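Local coordinates for hypothetical protein Aq_1549 (Aquifex aeolicus, PDB 2E8E) that is uncharacterised in detail but, as an OsmC-family peroxiredoxin, probably reduces peroxides through a pair of redox-active cysteines, at residues K71-E74 and K75-I79; G31-P34 and M35-L38. One frame throughout, in Å; residues are numbered along the deposited sequence.

Contact 1 of 2, residues K71-E74 and K75-I79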
# COMPACT_ATOMS: atom_id res chain seq x y z
N LYS A 71 -2.52 14.31 -1.45
CA LYS A 71 -1.68 15.51 -1.43
C LYS A 71 -0.65 15.33 -0.32
O LYS A 71 -1.01 15.15 0.85
CB LYS A 71 -2.54 16.75 -1.18
CG LYS A 71 -3.50 17.07 -2.31
CD LYS A 71 -4.36 18.28 -1.99
CE LYS A 71 -5.25 18.65 -3.16
NZ LYS A 71 -6.15 17.53 -3.56
N ARG A 72 0.62 15.40 -0.68
CA ARG A 72 1.70 15.19 0.27
C ARG A 72 2.29 16.42 0.93
O ARG A 72 2.35 17.50 0.33
CB ARG A 72 2.84 14.42 -0.41
CG ARG A 72 2.40 13.16 -1.12
CD ARG A 72 3.55 12.53 -1.87
NE ARG A 72 4.59 12.02 -0.98
CZ ARG A 72 5.65 11.35 -1.40
NH1 ARG A 72 5.82 11.11 -2.69
NH2 ARG A 72 6.53 10.88 -0.52
N ARG A 73 2.74 16.24 2.17
CA ARG A 73 3.38 17.30 2.93
C ARG A 73 4.69 17.60 2.21
O ARG A 73 5.23 16.75 1.51
CB ARG A 73 3.67 16.83 4.36
CG ARG A 73 4.42 17.83 5.22
CD ARG A 73 4.43 17.43 6.68
NE ARG A 73 5.11 16.16 6.93
CZ ARG A 73 5.20 15.60 8.13
NH1 ARG A 73 4.66 16.19 9.18
NH2 ARG A 73 5.84 14.44 8.27
N GLU A 74 5.22 18.81 2.40
CA GLU A 74 6.45 19.19 1.72
C GLU A 74 7.75 18.84 2.46
O GLU A 74 8.82 18.87 1.87
CB GLU A 74 6.40 20.68 1.38
CG GLU A 74 5.29 20.97 0.37
CD GLU A 74 5.00 22.44 0.19
OE1 GLU A 74 4.09 22.76 -0.60
OE2 GLU A 74 5.67 23.28 0.83
N LYS A 75 7.64 18.50 3.74
CA LYS A 75 8.81 18.13 4.53
C LYS A 75 8.74 16.65 4.91
O LYS A 75 7.65 16.07 4.98
CB LYS A 75 8.88 19.00 5.79
CG LYS A 75 9.11 20.46 5.47
CD LYS A 75 9.04 21.34 6.71
CE LYS A 75 9.37 22.78 6.36
NZ LYS A 75 8.49 23.30 5.28
N HIS A 76 9.89 16.04 5.15
CA HIS A 76 9.96 14.63 5.49
C HIS A 76 9.48 14.31 6.91
O HIS A 76 9.79 15.04 7.86
CB HIS A 76 11.39 14.11 5.32
CG HIS A 76 11.91 14.21 3.93
ND1 HIS A 76 12.80 15.19 3.53
CD2 HIS A 76 11.68 13.45 2.83
CE1 HIS A 76 13.09 15.03 2.25
NE2 HIS A 76 12.42 13.98 1.80
N PRO A 77 8.70 13.22 7.07
CA PRO A 77 8.27 12.33 5.99
C PRO A 77 7.12 12.96 5.19
O PRO A 77 6.21 13.54 5.77
CB PRO A 77 7.86 11.06 6.73
CG PRO A 77 7.35 11.58 8.03
CD PRO A 77 8.38 12.64 8.38
N LYS A 78 7.18 12.82 3.87
CA LYS A 78 6.17 13.41 3.00
C LYS A 78 4.89 12.58 2.90
O LYS A 78 4.52 12.12 1.82
CB LYS A 78 6.78 13.65 1.62
CG LYS A 78 7.99 14.58 1.68
CD LYS A 78 8.51 14.93 0.30
CE LYS A 78 9.61 15.98 0.39
NZ LYS A 78 10.11 16.39 -0.95
N ILE A 79 4.24 12.41 4.03
CA ILE A 79 3.00 11.65 4.10
C ILE A 79 1.87 12.40 3.39
O ILE A 79 2.01 13.58 3.08
CB ILE A 79 2.55 11.45 5.57
CG1 ILE A 79 2.31 12.82 6.22
CG2 ILE A 79 3.61 10.66 6.34
CD1 ILE A 79 1.77 12.75 7.63
O HOH W 1 9.26 19.48 -0.74
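Arg73 and Arg72 both turn their guanidinium ends to backbone carbonyls of the loop that follows them. The Arg73 side chain lies beside Pro77, pointing the same way; CG is anti to the backbone N (chi1 176°), and a bend at chi3 turns the guanidinium back to the loop. Its NH2 meets Pro77 O at 2.7 Å, close to the guanidinium plane and on a lone pair of the carbonyl. Arg73 NE adds weak bonds to Pro77 O and to Lys75 O, while CG1 of Ile79 lies over one face of the group, displaced toward its rim. A cis peptide bond before Pro77 helps turn the chain, and in the inverse gamma turn centred on Lys78 the N of Ile79 donates weakly to the same Pro77 O. Arg72 crosses Lys78 at about a right angle and sends NE to Lys78 O at 2.8 Å, nearly straight (166°) and in both the guanidinium and carbonyl planes; NH2 supports it weakly. In the backbone, Arg73 N donates to Ile79 O at 2.9 Å. The extended Lys78 chain runs past Arg73 O, and one water joins its NZ to Glu74 O. Arg72 is also held by Glu2 and Ser111 of the second subunit, and Glu74 OE1 by its Met1 N. The loop thus closes the hairpin between strands 60-72 and 80-90, where Lys71 extends the sheet into the partner chain.

Contact 2 of 2, residues G31-P34 and M35-L38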
# COMPACT_ATOMS: atom_id res chain seq x y z
N GLY A 31 10.07 1.33 -10.90
CA GLY A 31 8.90 0.47 -10.99
C GLY A 31 7.68 1.21 -10.49
O GLY A 31 7.61 2.43 -10.62
N LEU A 32 6.72 0.49 -9.93
CA LEU A 32 5.52 1.11 -9.40
C LEU A 32 5.91 2.03 -8.24
O LEU A 32 6.68 1.63 -7.36
CB LEU A 32 4.55 0.03 -8.91
CG LEU A 32 3.95 -0.88 -9.98
CD1 LEU A 32 3.56 -2.22 -9.36
CD2 LEU A 32 2.74 -0.20 -10.60
N ASN A 33 5.39 3.25 -8.23
CA ASN A 33 5.71 4.20 -7.17
C ASN A 33 5.10 3.73 -5.85
O ASN A 33 3.91 3.46 -5.78
CB ASN A 33 5.17 5.58 -7.54
CG ASN A 33 5.40 6.60 -6.46
OD1 ASN A 33 4.51 6.86 -5.64
ND2 ASN A 33 6.61 7.16 -6.41
N PRO A 34 5.92 3.61 -4.79
CA PRO A 34 5.41 3.15 -3.48
C PRO A 34 4.20 3.90 -2.93
O PRO A 34 3.26 3.28 -2.43
CB PRO A 34 6.64 3.27 -2.58
CG PRO A 34 7.77 2.97 -3.54
CD PRO A 34 7.38 3.79 -4.75
N MET A 35 4.21 5.23 -3.00
CA MET A 35 3.09 6.00 -2.49
C MET A 35 1.85 5.85 -3.37
O MET A 35 0.72 5.93 -2.88
CB MET A 35 3.49 7.46 -2.31
CG MET A 35 4.23 7.69 -0.98
SD MET A 35 3.18 7.61 0.52
CE MET A 35 2.74 9.34 0.63
N GLU A 36 2.04 5.62 -4.67
CA GLU A 36 0.89 5.38 -5.53
C GLU A 36 0.34 4.01 -5.16
O GLU A 36 -0.87 3.79 -5.15
CB GLU A 36 1.28 5.42 -7.02
CG GLU A 36 1.46 6.83 -7.55
CD GLU A 36 1.78 6.88 -9.04
OE1 GLU A 36 1.83 5.81 -9.68
OE2 GLU A 36 1.98 8.00 -9.55
N LEU A 37 1.24 3.07 -4.84
CA LEU A 37 0.81 1.73 -4.45
C LEU A 37 0.01 1.76 -3.15
O LEU A 37 -0.88 0.93 -2.95
CB LEU A 37 2.02 0.78 -4.30
CG LEU A 37 2.59 0.28 -5.63
CD1 LEU A 37 3.74 -0.69 -5.36
CD2 LEU A 37 1.49 -0.43 -6.42
N LEU A 38 0.31 2.71 -2.27
CA LEU A 38 -0.46 2.81 -1.04
C LEU A 38 -1.90 3.18 -1.40
O LEU A 38 -2.85 2.63 -0.84
CB LEU A 38 0.13 3.88 -0.10
CG LEU A 38 -0.74 4.21 1.12
CD1 LEU A 38 -0.97 2.94 1.95
CD2 LEU A 38 -0.08 5.28 1.98
O HOH W 2 3.72 4.08 -10.37
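Asn33 O accepts from Leu37 N at 2.9 Å and Pro34 O from Leu38 N at 3.0 Å, the first turn of backbone bonds in a helix entered from an extended loop. The Asn33 side chain closes that turn: with CG anti to the backbone N (chi1 177°), OD1 swings over the helix start and takes the N-H of Glu36 at 2.9 Å, in the carbonyl plane and on a lone pair. With an alanine in place of Asn33, the amide oxygen is gone and Glu36 N would probably lose its capping partner, leaving the first turn less firmly held. The CB and CG of Glu36 pack alongside OD1, and a water joins the Asn33 backbone N to Glu36 OE1. Glu36 OE2 turns to Ser21 of the second subunit. Leu37 crosses Leu32 at about a right angle, its CD1 lying 3.7 Å from Leu32 CB. Pro34, lacking an N-H, fits the first helical position without costing a bond. This is a classic asparagine N-cap, starting the long helix 34-56 that carries Cys45, which forms a disulfide with Cys110 in another structure of this protein but not in this reduced one.

Contact 2 opens helix 34-56 and contact 1 closes the hairpin that follows it, and their centres lie about 15 Å apart. They meet through Met35, whose CE methyl packs 3.5 Å from Lys78 O and 3.6 Å from Arg72 NE, against the very bond by which Arg72 holds the loop. Tyr80, just beyond 75-79, adds a polar tie through its hydroxyl to Met35 O. Both contacts also face the second subunit: 71-79 meets its N-terminus and Ser111, next to Cys110, while 31-38 meets its Thr20 and Ser21, residues of a pocket holding DTT. The side chain of Glu36 is about 4 Å from a bound DTT, probably a crystallisation additive.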